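Long-range contacts in flavin-dependent thymidylate synthase (Helicobacter pylori, PDB 3AH5), which catalyses the FAD- and NAD(P)H-dependent reductive methylation of dUMP to dTMP, with 5,10-methylenetetrahydrofolate as methyl donor, and works as a homotetramer: residues M1-K6 and K188-A193; T9-A14 and G196-L201; L80-S85 and Y154-A159; S97-N102 and A128-R133. All coordinates share one frame; numbering follows the deposited sequence.

Contact 1 of 4, residues M1-K6 and K188-A193; sequences MEVICK and KALFDA
Val3 carries most of the apolar packing here, set against the two alanines that helix 181-193 turns toward strand 2-8. Its two methyls divide the work. CG2 lies 3.5 Å from Ala189 CB, while CG1, anti to the backbone N (chi1 180°), reaches between Leu190 and Ala193, with Leu190 CD2 3.8 Å and Ala193 CB 4.0 Å from CG1. Leu190 starts out in the other direction, since its CB points away from the strand, and only the branch ending in CD2 comes back to meet the valine at a slant. At the chain start Met1 adds a looser touch: its side chain bends at chi3 (-66°), and SD stands 4.1 Å from Ala189 CB.

This is a helix packed on the face of an antiparallel sheet at its edge strand, the short axes running 36° apart with a closest approach of 7.3 Å. The small alanine side chains let the helix backbone come near, and strand 2-8 is hydrogen-bonded to strand 56-65, whose Phe59 touches Val3, Cys5 and Leu190 alike.

There is no direct hydrogen bond between the segments; one water bridges them. It accepts from Cys5 N at 2.8 Å and donates to Ala193 O, also at 2.8 Å, thereby joining the strand backbone to a carbonyl at the C-terminal end of the helix. Beside this bridge Cys5 CB packs 3.4 Å from Ala193 O. Along the helix itself, Lys188 and Asp192 form a long salt bridge one turn apart.

Contact 2 of 4, residues T9-A14 and G196-L201; sequences TPLDIA and GEHQYL. With SO4 (sulfate ion), chain I.
Where strand 2-8 gives way to helix 12-22, Leu11 inserts its side chain into the helically coiled loop that follows helix 181-193, so that this contact ties the N-terminal and C-terminal parts of the ThyX fold together. The leucine is buried, and its branches fan out to different neighbours. Its CG lies over one face of the His198 ring, a CH-pi contact 3.9 Å from the centroid and 17° off the ring normal. CD1 meets the edge of Tyr200, 3.9 Å from CE2, and also brushes the carboxylate end of Glu197; CD2 packs 3.8 Å from Leu201 CD2.

With CG anti to the carbonyl carbon (chi1 -60°), the His198 ring is carried over to Leu11 and Thr9. Thr9 O lies in the ring plane 3.1 Å from CE1, and ND1 is hydrogen-bonded to the hydroxyl of Tyr57, which fixes how the ring is turned. The ring of Tyr8 also meets it edge-to-face. Tyr200, for its part, is secured at OH by the carbonyl of Lys36 on helix 33-43, and Ile39 of that helix touches Leu11 as well.

At the N-terminal end of the loop a sulfate, probably from the crystallisation liquor, takes a hydrogen bond from Gly196 N. Between the segments one water sits in the plane of the imidazole, 2.9 Å from His198 NE2; it accepts from Leu11 N and donates to Glu197 OE2 at 2.8 Å.

Contact 3 of 4, residues L80-S85 and Y154-A159; sequences LSVKSS and YKTHLA. With UMP (2'-deoxyuridine 5'-monophosphate), chain G.
Val82 and Leu158 sit side by side at the tight centre of the contact, pointing the same way, with Val82 CG2 3.9 Å from Leu158 CB. CG1 of the valine, anti to its own N (chi1 -168°), leans the other way onto Thr156 OG1 at 3.2 Å. Around them the backbones are firmly joined: Ser81 and Ala159 form a hydrogen-bonded antiparallel pair, N to O in both directions, and beyond the non-hydrogen-bonded pair Val82-Leu158 a nearly straight bond runs from Lys83 N to His157 O, 2.9 Å.

Strand 79-82, outermost in this chain's sheet, lies within the ThyX motif, which runs on to Ser84. Val82 N binds O2 of FAD, and past the strand the chain turns to the dUMP phosphate, where Ser84 OG donates to OP2 and Ser85 OG to OP3, each at 2.7 Å. Ser84 also caps the following helix. Arg86 N, and Arg74 and Arg174 of the third subunit, also bond the nucleotide.

Past Lys83 the first chain turns away from strand 155-163, and the remaining links are through water. One water bridges Lys83 O and Thr156 OG1; another accepts from Lys83 NZ and reaches Lys155 O weakly. The extended Lys83 chain passes His157 at about a right angle and ends in a salt bridge to Glu91.

Contact 4 of 4, residues S97-N102 and A128-R133; sequences SFLPLN and ALENLR
Glu130 reaches out of helix 119-138 to hold Ser97, Phe98 and Leu99 at the start of the loop, and its side chain can be followed atom by atom. CB and CG both lie against Leu99 CD2, each 3.4 Å from it, so the aliphatic part is covered by the leucine. The chain then bends at chi2 (51°), turning the carboxylate toward the backbone of Ser97 and Phe98. OE1 accepts from Phe98 N at 2.8 Å in a nearly straight bond (171° at the hydrogen), though the donor stands well above the carboxylate plane; OE1 also takes a weak bond from Arg133 NE. OE2 lies 3.1 Å from Ser97 OG, at best a weak bond, and 3.2 Å from Arg133 NH2 in a salt bridge.

Arg133 lays its guanidinium edge along Ser97, with NE 3.3 Å from Ser97 CA; NH2 has a second partner in Glu138. Farther along the contact, Leu129 CD2 lies over one face of the Phe98 ring, a CH-pi contact 3.6 Å from the centroid.

Ser97 OG in turn accepts from Leu99 N, 3.1 Å. The arrangement is thus an ST turn whose middle residue, Phe98, gives its backbone N-H to a helix carboxylate, joining the loop before helix 103-109 to the long helix 119-138.

Overall arrangement
From the N terminus, strand 2-8 at one edge of the antiparallel sheet enters contact 1, and the start of helix 12-22 just after it enters contact 2. Their partners, helix 181-193 and the loop behind it, come in the same order, so the two large loops cross; Gln199 and Phe191 join the two on the C-terminal side. Contact 3 lies within both loops, pairing the opposite edge strand, 79-82, with 155-163, and it touches contact 1 where Lys6 meets Ala159. Contact 4 lies within contact 3's loop, in the helical excursion between those strands, and Tyr154 packs on Leu129 and Leu132 to connect them.

Contact 1 of 4, residues M1-K6 and K188-A193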
loop_
_atom_site.group_PDB
_atom_site.type_symbol
_atom_site.label_atom_id
_atom_site.label_comp_id
_atom_site.label_asym_id
_atom_site.label_seq_id
_atom_site.Cartn_x
_atom_site.Cartn_y
_atom_site.Cartn_z
ATOM N N MET A 1 27.706 4.483 -9.676
ATOM C CA MET A 1 26.515 4.600 -8.785
ATOM C C MET A 1 26.926 5.114 -7.415
ATOM O O MET A 1 27.827 4.560 -6.785
ATOM C CB MET A 1 25.850 3.238 -8.620
ATOM C CG MET A 1 24.593 3.251 -7.768
ATOM S SD MET A 1 24.289 1.638 -6.972
ATOM C CE MET A 1 23.963 0.598 -8.392
ATOM N N GLU A 2 26.276 6.180 -6.963
ATOM C CA GLU A 2 26.558 6.747 -5.653
ATOM C C GLU A 2 25.248 6.930 -4.901
ATOM O O GLU A 2 24.280 7.473 -5.435
ATOM C CB GLU A 2 27.266 8.099 -5.766
ATOM C CG GLU A 2 27.686 8.645 -4.399
ATOM C CD GLU A 2 28.174 10.084 -4.433
ATOM O OE1 GLU A 2 28.505 10.624 -3.351
ATOM O OE2 GLU A 2 28.226 10.677 -5.532
ATOM N N VAL A 3 25.219 6.468 -3.659
ATOM C CA VAL A 3 24.023 6.576 -2.841
ATOM C C VAL A 3 24.359 7.315 -1.558
ATOM O O VAL A 3 25.387 7.056 -0.935
ATOM C CB VAL A 3 23.466 5.175 -2.504
ATOM C CG1 VAL A 3 22.217 5.297 -1.639
ATOM C CG2 VAL A 3 23.164 4.415 -3.799
ATOM N N ILE A 4 23.484 8.238 -1.174
ATOM C CA ILE A 4 23.671 9.042 0.025
ATOM C C ILE A 4 22.399 9.009 0.867
ATOM O O ILE A 4 21.301 9.073 0.325
ATOM C CB ILE A 4 23.931 10.528 -0.328
ATOM C CG1 ILE A 4 25.136 10.667 -1.258
ATOM C CG2 ILE A 4 24.151 11.325 0.942
ATOM C CD1 ILE A 4 26.463 10.372 -0.600
ATOM N N CYS A 5 22.539 8.899 2.184
ATOM C CA CYS A 5 21.367 8.930 3.045
ATOM C C CYS A 5 21.292 10.372 3.545
ATOM O O CYS A 5 22.082 10.790 4.397
ATOM C CB CYS A 5 21.502 7.967 4.227
ATOM S SG CYS A 5 20.160 8.150 5.455
ATOM N N LYS A 6 20.346 11.125 2.991
ATOM C CA LYS A 6 20.157 12.530 3.318
ATOM C C LYS A 6 19.539 12.772 4.688
ATOM O O LYS A 6 19.837 13.765 5.342
ATOM C CB LYS A 6 19.308 13.185 2.224
ATOM C CG LYS A 6 20.046 13.289 0.893
ATOM C CD LYS A 6 19.119 13.193 -0.312
ATOM C CE LYS A 6 18.125 14.329 -0.386
ATOM N NZ LYS A 6 17.392 14.302 -1.681
ATOM N N LYS A 188 23.704 -2.970 -1.612
ATOM C CA LYS A 188 24.863 -2.758 -0.766
ATOM C C LYS A 188 25.070 -1.255 -0.549
ATOM O O LYS A 188 25.230 -0.800 0.586
ATOM C CB LYS A 188 26.095 -3.391 -1.421
ATOM C CG LYS A 188 27.396 -3.219 -0.654
ATOM C CD LYS A 188 27.344 -3.933 0.685
ATOM C CE LYS A 188 28.699 -3.875 1.391
ATOM N NZ LYS A 188 28.634 -4.480 2.754
ATOM N N ALA A 189 25.055 -0.489 -1.637
ATOM C CA ALA A 189 25.235 0.954 -1.553
ATOM C C ALA A 189 24.228 1.537 -0.566
ATOM O O ALA A 189 24.585 2.359 0.281
ATOM C CB ALA A 189 25.064 1.590 -2.927
ATOM N N LEU A 190 22.969 1.112 -0.667
ATOM C CA LEU A 190 21.943 1.595 0.254
ATOM C C LEU A 190 22.343 1.268 1.692
ATOM O O LEU A 190 22.387 2.159 2.542
ATOM C CB LEU A 190 20.580 0.970 -0.074
ATOM C CG LEU A 190 19.807 1.608 -1.235
ATOM C CD1 LEU A 190 18.631 0.728 -1.593
ATOM C CD2 LEU A 190 19.326 3.012 -0.851
ATOM N N PHE A 191 22.640 -0.003 1.960
ATOM C CA PHE A 191 23.055 -0.431 3.294
ATOM C C PHE A 191 24.225 0.421 3.786
ATOM O O PHE A 191 24.178 0.979 4.878
ATOM C CB PHE A 191 23.493 -1.897 3.277
ATOM C CG PHE A 191 24.013 -2.386 4.599
ATOM C CD1 PHE A 191 23.142 -2.627 5.658
ATOM C CD2 PHE A 191 25.375 -2.584 4.794
ATOM C CE1 PHE A 191 23.622 -3.060 6.897
ATOM C CE2 PHE A 191 25.873 -3.015 6.029
ATOM C CZ PHE A 191 24.996 -3.254 7.081
ATOM N N ASP A 192 25.272 0.522 2.970
ATOM C CA ASP A 192 26.449 1.304 3.335
ATOM C C ASP A 192 26.152 2.769 3.621
ATOM O O ASP A 192 26.772 3.364 4.495
ATOM C CB ASP A 192 27.525 1.223 2.245
ATOM C CG ASP A 192 28.130 -0.167 2.116
ATOM O OD1 ASP A 192 28.159 -0.925 3.120
ATOM O OD2 ASP A 192 28.596 -0.495 1.002
ATOM N N ALA A 193 25.216 3.356 2.883
ATOM C CA ALA A 193 24.873 4.761 3.078
ATOM C C ALA A 193 24.182 4.954 4.424
ATOM O O ALA A 193 24.200 6.044 4.999
ATOM C CB ALA A 193 23.966 5.241 1.941
HETATM O O HOH W 1 24.887 8.370 3.589
#

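Contact 2 of 4, residues T9-A14 and G196-L201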
loop_
_atom_site.group_PDB
_atom_site.type_symbol
_atom_site.label_atom_id
_atom_site.label_comp_id
_atom_site.label_asym_id
_atom_site.label_seq_id
_atom_site.Cartn_x
_atom_site.Cartn_y
_atom_site.Cartn_z
ATOM N N THR A 9 15.226 8.824 10.514
ATOM C CA THR A 9 14.491 8.954 11.758
ATOM C C THR A 9 15.310 8.393 12.919
ATOM O O THR A 9 15.871 7.302 12.818
ATOM C CB THR A 9 13.159 8.186 11.671
ATOM O OG1 THR A 9 12.439 8.607 10.506
ATOM C CG2 THR A 9 12.309 8.450 12.905
ATOM N N PRO A 10 15.395 9.135 14.035
ATOM C CA PRO A 10 16.157 8.659 15.193
ATOM C C PRO A 10 15.681 7.280 15.657
ATOM O O PRO A 10 14.480 7.007 15.701
ATOM C CB PRO A 10 15.908 9.749 16.234
ATOM C CG PRO A 10 15.802 10.985 15.395
ATOM C CD PRO A 10 14.916 10.512 14.251
ATOM N N LEU A 11 16.635 6.420 16.002
ATOM C CA LEU A 11 16.346 5.059 16.447
ATOM C C LEU A 11 15.297 4.915 17.539
ATOM O O LEU A 11 14.414 4.066 17.437
ATOM C CB LEU A 11 17.626 4.374 16.925
ATOM C CG LEU A 11 18.185 3.189 16.130
ATOM C CD1 LEU A 11 19.323 2.568 16.934
ATOM C CD2 LEU A 11 17.100 2.147 15.854
ATOM N N ASP A 12 15.383 5.724 18.589
ATOM C CA ASP A 12 14.426 5.589 19.682
ATOM C C ASP A 12 12.963 5.789 19.287
ATOM O O ASP A 12 12.067 5.410 20.037
ATOM C CB ASP A 12 14.793 6.513 20.850
ATOM C CG ASP A 12 14.762 7.970 20.477
ATOM O OD1 ASP A 12 13.728 8.425 19.951
ATOM O OD2 ASP A 12 15.770 8.665 20.720
ATOM N N ILE A 13 12.712 6.378 18.120
ATOM C CA ILE A 13 11.333 6.566 17.676
ATOM C C ILE A 13 10.727 5.170 17.619
ATOM O O ILE A 13 9.581 4.954 18.001
ATOM C CB ILE A 13 11.250 7.184 16.262
ATOM C CG1 ILE A 13 11.745 8.632 16.282
ATOM C CG2 ILE A 13 9.810 7.120 15.758
ATOM C CD1 ILE A 13 10.874 9.567 17.100
ATOM N N ALA A 14 11.527 4.224 17.149
ATOM C CA ALA A 14 11.105 2.841 17.032
ATOM C C ALA A 14 11.005 2.129 18.392
ATOM O O ALA A 14 10.073 1.352 18.621
ATOM C CB ALA A 14 12.061 2.100 16.115
ATOM N N GLY A 196 25.754 4.253 10.657
ATOM C CA GLY A 196 26.293 3.145 11.424
ATOM C C GLY A 196 25.420 2.641 12.562
ATOM O O GLY A 196 25.291 1.438 12.771
ATOM N N GLU A 197 24.809 3.553 13.303
ATOM C CA GLU A 197 23.980 3.156 14.431
ATOM C C GLU A 197 22.803 2.230 14.081
ATOM O O GLU A 197 22.404 1.409 14.908
ATOM C CB GLU A 197 23.455 4.403 15.150
ATOM C CG GLU A 197 22.825 4.112 16.509
ATOM C CD GLU A 197 22.085 5.306 17.102
ATOM O OE1 GLU A 197 21.658 5.213 18.278
ATOM O OE2 GLU A 197 21.922 6.329 16.397
ATOM N N HIS A 198 22.265 2.349 12.864
ATOM C CA HIS A 198 21.106 1.552 12.429
ATOM C C HIS A 198 21.387 0.260 11.660
ATOM O O HIS A 198 20.523 -0.610 11.575
ATOM C CB HIS A 198 20.171 2.391 11.542
ATOM C CG HIS A 198 19.620 3.618 12.202
ATOM N ND1 HIS A 198 18.377 4.127 11.891
ATOM C CD2 HIS A 198 20.151 4.460 13.121
ATOM C CE1 HIS A 198 18.166 5.226 12.591
ATOM N NE2 HIS A 198 19.227 5.452 13.344
ATOM N N GLN A 199 22.577 0.135 11.091
ATOM C CA GLN A 199 22.906 -1.033 10.291
ATOM C C GLN A 199 22.621 -2.409 10.895
ATOM O O GLN A 199 22.370 -3.366 10.161
ATOM C CB GLN A 199 24.365 -0.949 9.836
ATOM C CG GLN A 199 24.643 0.246 8.926
ATOM C CD GLN A 199 26.076 0.287 8.413
ATOM O OE1 GLN A 199 27.029 0.150 9.182
ATOM N NE2 GLN A 199 26.233 0.489 7.110
ATOM N N TYR A 200 22.636 -2.516 12.219
ATOM C CA TYR A 200 22.392 -3.804 12.865
ATOM C C TYR A 200 20.972 -4.317 12.616
ATOM O O TYR A 200 20.675 -5.499 12.822
ATOM C CB TYR A 200 22.649 -3.699 14.370
ATOM C CG TYR A 200 21.542 -3.036 15.156
ATOM C CD1 TYR A 200 20.711 -3.786 15.986
ATOM C CD2 TYR A 200 21.355 -1.656 15.108
ATOM C CE1 TYR A 200 19.726 -3.179 16.758
ATOM C CE2 TYR A 200 20.373 -1.037 15.877
ATOM C CZ TYR A 200 19.564 -1.802 16.700
ATOM O OH TYR A 200 18.602 -1.186 17.472
ATOM N N LEU A 201 20.102 -3.415 12.173
ATOM C CA LEU A 201 18.711 -3.741 11.877
ATOM C C LEU A 201 18.564 -4.266 10.453
ATOM O O LEU A 201 17.495 -4.733 10.069
ATOM C CB LEU A 201 17.852 -2.490 12.024
ATOM C CG LEU A 201 16.922 -2.314 13.221
ATOM C CD1 LEU A 201 17.456 -3.033 14.433
ATOM C CD2 LEU A 201 16.757 -0.823 13.484
HETATM S S SO4 I . 27.570 7.384 10.323
HETATM O O1 SO4 I . 28.643 8.277 10.803
HETATM O O2 SO4 I . 28.024 5.981 10.413
HETATM O O3 SO4 I . 27.248 7.705 8.917
HETATM O O4 SO4 I . 26.367 7.577 11.156
HETATM O O HOH W 2 19.589 7.470 15.424
#

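Contact 3 of 4, residues L80-S85 and Y154-A159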
loop_
_atom_site.group_PDB
_atom_site.type_symbol
_atom_site.label_atom_id
_atom_site.label_comp_id
_atom_site.label_asym_id
_atom_site.label_seq_id
_atom_site.Cartn_x
_atom_site.Cartn_y
_atom_site.Cartn_z
ATOM N N LEU A 80 9.399 7.854 -4.464
ATOM C CA LEU A 80 10.470 8.339 -5.306
ATOM C C LEU A 80 10.092 9.482 -6.227
ATOM O O LEU A 80 8.946 9.616 -6.658
ATOM C CB LEU A 80 11.067 7.185 -6.123
ATOM C CG LEU A 80 10.181 6.210 -6.899
ATOM C CD1 LEU A 80 11.071 5.155 -7.550
ATOM C CD2 LEU A 80 9.194 5.532 -5.965
ATOM N N SER A 81 11.080 10.329 -6.488
ATOM C CA SER A 81 10.938 11.463 -7.391
ATOM C C SER A 81 12.126 11.228 -8.300
ATOM O O SER A 81 13.278 11.356 -7.883
ATOM C CB SER A 81 11.060 12.774 -6.623
ATOM O OG SER A 81 10.030 12.866 -5.653
ATOM N N VAL A 82 11.825 10.852 -9.536
ATOM C CA VAL A 82 12.821 10.503 -10.530
ATOM C C VAL A 82 12.997 11.468 -11.689
ATOM O O VAL A 82 12.028 12.011 -12.238
ATOM C CB VAL A 82 12.491 9.117 -11.129
ATOM C CG1 VAL A 82 13.674 8.587 -11.962
ATOM C CG2 VAL A 82 12.110 8.151 -10.005
ATOM N N LYS A 83 14.257 11.663 -12.059
ATOM C CA LYS A 83 14.623 12.507 -13.178
ATOM C C LYS A 83 13.773 12.035 -14.360
ATOM O O LYS A 83 13.741 10.840 -14.676
ATOM C CB LYS A 83 16.111 12.315 -13.481
ATOM C CG LYS A 83 16.606 12.956 -14.763
ATOM C CD LYS A 83 18.113 12.734 -14.934
ATOM C CE LYS A 83 18.611 13.360 -16.223
ATOM N NZ LYS A 83 20.038 13.032 -16.511
ATOM N N SER A 84 13.080 12.969 -14.999
ATOM C CA SER A 84 12.231 12.630 -16.131
ATOM C C SER A 84 12.916 12.837 -17.469
ATOM O O SER A 84 13.374 13.941 -17.767
ATOM C CB SER A 84 10.958 13.474 -16.092
ATOM O OG SER A 84 10.300 13.444 -17.344
ATOM N N SER A 85 12.980 11.777 -18.272
ATOM C CA SER A 85 13.583 11.856 -19.600
ATOM C C SER A 85 12.703 12.741 -20.490
ATOM O O SER A 85 13.181 13.343 -21.458
ATOM C CB SER A 85 13.725 10.458 -20.230
ATOM O OG SER A 85 12.474 9.916 -20.619
ATOM N N TYR A 154 21.039 4.132 -20.168
ATOM C CA TYR A 154 21.010 5.564 -19.892
ATOM C C TYR A 154 20.843 5.801 -18.394
ATOM O O TYR A 154 20.028 5.148 -17.743
ATOM C CB TYR A 154 19.862 6.242 -20.649
ATOM C CG TYR A 154 20.088 7.722 -20.846
ATOM C CD1 TYR A 154 20.842 8.199 -21.924
ATOM C CD2 TYR A 154 19.598 8.649 -19.927
ATOM C CE1 TYR A 154 21.101 9.566 -22.079
ATOM C CE2 TYR A 154 19.855 10.018 -20.072
ATOM C CZ TYR A 154 20.604 10.468 -21.148
ATOM O OH TYR A 154 20.842 11.815 -21.281
ATOM N N LYS A 155 21.614 6.742 -17.858
ATOM C CA LYS A 155 21.573 7.064 -16.435
ATOM C C LYS A 155 20.355 7.839 -15.967
ATOM O O LYS A 155 19.821 8.685 -16.685
ATOM C CB LYS A 155 22.827 7.850 -16.027
ATOM C CG LYS A 155 24.087 7.010 -15.932
ATOM C CD LYS A 155 25.269 7.811 -15.415
ATOM C CE LYS A 155 26.512 6.922 -15.320
ATOM N NZ LYS A 155 27.672 7.647 -14.762
ATOM N N THR A 156 19.929 7.542 -14.743
ATOM C CA THR A 156 18.801 8.212 -14.121
ATOM C C THR A 156 19.294 8.718 -12.768
ATOM O O THR A 156 20.359 8.311 -12.298
ATOM C CB THR A 156 17.609 7.249 -13.910
ATOM O OG1 THR A 156 16.459 8.002 -13.510
ATOM C CG2 THR A 156 17.918 6.230 -12.823
ATOM N N HIS A 157 18.515 9.598 -12.148
ATOM C CA HIS A 157 18.848 10.197 -10.858
ATOM C C HIS A 157 17.530 10.238 -10.104
ATOM O O HIS A 157 16.491 10.495 -10.706
ATOM C CB HIS A 157 19.360 11.626 -11.083
ATOM C CG HIS A 157 19.796 12.333 -9.837
ATOM N ND1 HIS A 157 19.937 13.705 -9.777
ATOM C CD2 HIS A 157 20.156 11.866 -8.617
ATOM C CE1 HIS A 157 20.365 14.050 -8.575
ATOM N NE2 HIS A 157 20.506 12.953 -7.852
ATOM N N LEU A 158 17.550 9.981 -8.801
ATOM C CA LEU A 158 16.302 10.010 -8.055
ATOM C C LEU A 158 16.437 10.206 -6.558
ATOM O O LEU A 158 17.455 9.859 -5.955
ATOM C CB LEU A 158 15.514 8.720 -8.297
ATOM C CG LEU A 158 16.153 7.429 -7.770
ATOM C CD1 LEU A 158 15.074 6.434 -7.353
ATOM C CD2 LEU A 158 17.062 6.846 -8.831
ATOM N N ALA A 159 15.397 10.784 -5.970
ATOM C CA ALA A 159 15.333 10.976 -4.530
ATOM C C ALA A 159 14.532 9.744 -4.124
ATOM O O ALA A 159 13.504 9.436 -4.734
ATOM C CB ALA A 159 14.572 12.243 -4.186
HETATM N N1 UMP G . 7.094 9.457 -14.852
HETATM C C2 UMP G . 5.831 8.982 -15.183
HETATM N N3 UMP G . 5.075 9.601 -16.149
HETATM C C4 UMP G . 5.500 10.709 -16.843
HETATM C C5 UMP G . 6.771 11.271 -16.577
HETATM C C6 UMP G . 7.589 10.585 -15.516
HETATM O O2 UMP G . 5.362 8.005 -14.618
HETATM O O4 UMP G . 4.787 11.217 -17.684
HETATM C "C1'" UMP G . 7.947 8.803 -13.780
HETATM C "C2'" UMP G . 8.102 7.249 -13.764
HETATM C "C3'" UMP G . 9.587 6.937 -14.122
HETATM C "C4'" UMP G . 10.142 8.322 -14.438
HETATM O "O3'" UMP G . 10.243 6.392 -12.973
HETATM O "O4'" UMP G . 9.312 9.304 -13.761
HETATM C "C5'" UMP G . 10.056 8.439 -15.940
HETATM O "O5'" UMP G . 10.421 9.712 -16.374
HETATM P P UMP G . 10.247 9.646 -17.961
HETATM O OP1 UMP G . 8.893 9.206 -18.348
HETATM O OP2 UMP G . 10.559 11.091 -18.574
HETATM O OP3 UMP G . 11.339 8.623 -18.531
HETATM O O HOH W 3 15.256 8.961 -15.866
HETATM O O HOH W 4 21.411 11.219 -15.339
#

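Contact 4 of 4, residues S97-N102 and A128-R133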
loop_
_atom_site.group_PDB
_atom_site.type_symbol
_atom_site.label_atom_id
_atom_site.label_comp_id
_atom_site.label_asym_id
_atom_site.label_seq_id
_atom_site.Cartn_x
_atom_site.Cartn_y
_atom_site.Cartn_z
ATOM N N SER A 97 29.295 14.797 -30.663
ATOM C CA SER A 97 29.132 13.415 -31.084
ATOM C C SER A 97 30.024 12.495 -30.260
ATOM O O SER A 97 31.108 12.890 -29.851
ATOM C CB SER A 97 29.481 13.278 -32.565
ATOM O OG SER A 97 29.453 11.921 -32.967
ATOM N N PHE A 98 29.558 11.273 -30.020
ATOM C CA PHE A 98 30.317 10.284 -29.255
ATOM C C PHE A 98 31.024 9.312 -30.210
ATOM O O PHE A 98 31.565 8.283 -29.798
ATOM C CB PHE A 98 29.380 9.513 -28.310
ATOM C CG PHE A 98 28.822 10.350 -27.190
ATOM C CD1 PHE A 98 29.590 10.631 -26.063
ATOM C CD2 PHE A 98 27.532 10.874 -27.267
ATOM C CE1 PHE A 98 29.089 11.416 -25.033
ATOM C CE2 PHE A 98 27.017 11.665 -26.236
ATOM C CZ PHE A 98 27.798 11.936 -25.119
ATOM N N LEU A 99 31.006 9.642 -31.495
ATOM C CA LEU A 99 31.658 8.810 -32.496
ATOM C C LEU A 99 32.745 9.619 -33.202
ATOM O O LEU A 99 32.637 10.842 -33.326
ATOM C CB LEU A 99 30.631 8.295 -33.514
ATOM C CG LEU A 99 29.821 7.041 -33.164
ATOM C CD1 LEU A 99 30.722 5.824 -33.163
ATOM C CD2 LEU A 99 29.171 7.206 -31.814
ATOM N N PRO A 100 33.819 8.950 -33.657
ATOM C CA PRO A 100 34.076 7.508 -33.552
ATOM C C PRO A 100 34.257 7.052 -32.108
ATOM O O PRO A 100 34.516 7.864 -31.216
ATOM C CB PRO A 100 35.357 7.320 -34.363
ATOM C CG PRO A 100 35.292 8.430 -35.361
ATOM C CD PRO A 100 34.837 9.589 -34.506
ATOM N N LEU A 101 34.134 5.746 -31.900
ATOM C CA LEU A 101 34.273 5.142 -30.579
ATOM C C LEU A 101 35.717 5.093 -30.092
ATOM O O LEU A 101 36.289 4.018 -29.953
ATOM C CB LEU A 101 33.693 3.725 -30.596
ATOM C CG LEU A 101 32.359 3.455 -29.889
ATOM C CD1 LEU A 101 31.356 4.565 -30.165
ATOM C CD2 LEU A 101 31.819 2.112 -30.360
ATOM N N ASN A 102 36.307 6.253 -29.819
ATOM C CA ASN A 102 37.680 6.281 -29.339
ATOM C C ASN A 102 37.706 6.339 -27.821
ATOM O O ASN A 102 36.665 6.455 -27.174
ATOM C CB ASN A 102 38.440 7.473 -29.920
ATOM C CG ASN A 102 37.841 8.792 -29.517
ATOM O OD1 ASN A 102 37.720 9.092 -28.330
ATOM N ND2 ASN A 102 37.460 9.596 -30.503
ATOM N N ALA A 128 23.747 3.674 -29.306
ATOM C CA ALA A 128 22.364 4.052 -29.070
ATOM C C ALA A 128 22.329 5.477 -28.523
ATOM O O ALA A 128 21.413 6.242 -28.821
ATOM C CB ALA A 128 21.717 3.088 -28.090
ATOM N N LEU A 129 23.330 5.830 -27.722
ATOM C CA LEU A 129 23.401 7.170 -27.150
ATOM C C LEU A 129 23.610 8.193 -28.263
ATOM O O LEU A 129 22.958 9.239 -28.292
ATOM C CB LEU A 129 24.550 7.266 -26.146
ATOM C CG LEU A 129 24.794 8.667 -25.560
ATOM C CD1 LEU A 129 23.586 9.082 -24.720
ATOM C CD2 LEU A 129 26.066 8.671 -24.705
ATOM N N GLU A 130 24.514 7.879 -29.186
ATOM C CA GLU A 130 24.810 8.768 -30.296
ATOM C C GLU A 130 23.565 8.968 -31.140
ATOM O O GLU A 130 23.181 10.108 -31.421
ATOM C CB GLU A 130 25.950 8.202 -31.149
ATOM C CG GLU A 130 26.330 9.049 -32.368
ATOM C CD GLU A 130 26.590 10.510 -32.026
ATOM O OE1 GLU A 130 26.973 10.805 -30.876
ATOM O OE2 GLU A 130 26.422 11.367 -32.917
ATOM N N ASN A 131 22.926 7.872 -31.540
ATOM C CA ASN A 131 21.716 7.987 -32.348
ATOM C C ASN A 131 20.651 8.800 -31.614
ATOM O O ASN A 131 19.894 9.551 -32.233
ATOM C CB ASN A 131 21.163 6.606 -32.709
ATOM C CG ASN A 131 21.950 5.936 -33.815
ATOM O OD1 ASN A 131 22.555 6.610 -34.651
ATOM N ND2 ASN A 131 21.929 4.610 -33.845
ATOM N N LEU A 132 20.596 8.656 -30.294
ATOM C CA LEU A 132 19.629 9.406 -29.505
ATOM C C LEU A 132 19.914 10.902 -29.562
ATOM O O LEU A 132 19.007 11.685 -29.835
ATOM C CB LEU A 132 19.638 8.945 -28.046
ATOM C CG LEU A 132 18.742 9.710 -27.063
ATOM C CD1 LEU A 132 17.285 9.625 -27.491
ATOM C CD2 LEU A 132 18.922 9.126 -25.663
ATOM N N ARG A 133 21.161 11.309 -29.314
ATOM C CA ARG A 133 21.463 12.738 -29.346
ATOM C C ARG A 133 21.423 13.292 -30.772
ATOM O O ARG A 133 21.415 14.506 -30.977
ATOM C CB ARG A 133 22.812 13.055 -28.686
ATOM C CG ARG A 133 23.984 12.804 -29.565
ATOM C CD ARG A 133 25.099 13.788 -29.328
ATOM N NE ARG A 133 25.873 13.876 -30.558
ATOM C CZ ARG A 133 25.517 14.617 -31.600
ATOM N NH1 ARG A 133 24.415 15.347 -31.545
ATOM N NH2 ARG A 133 26.224 14.580 -32.717
#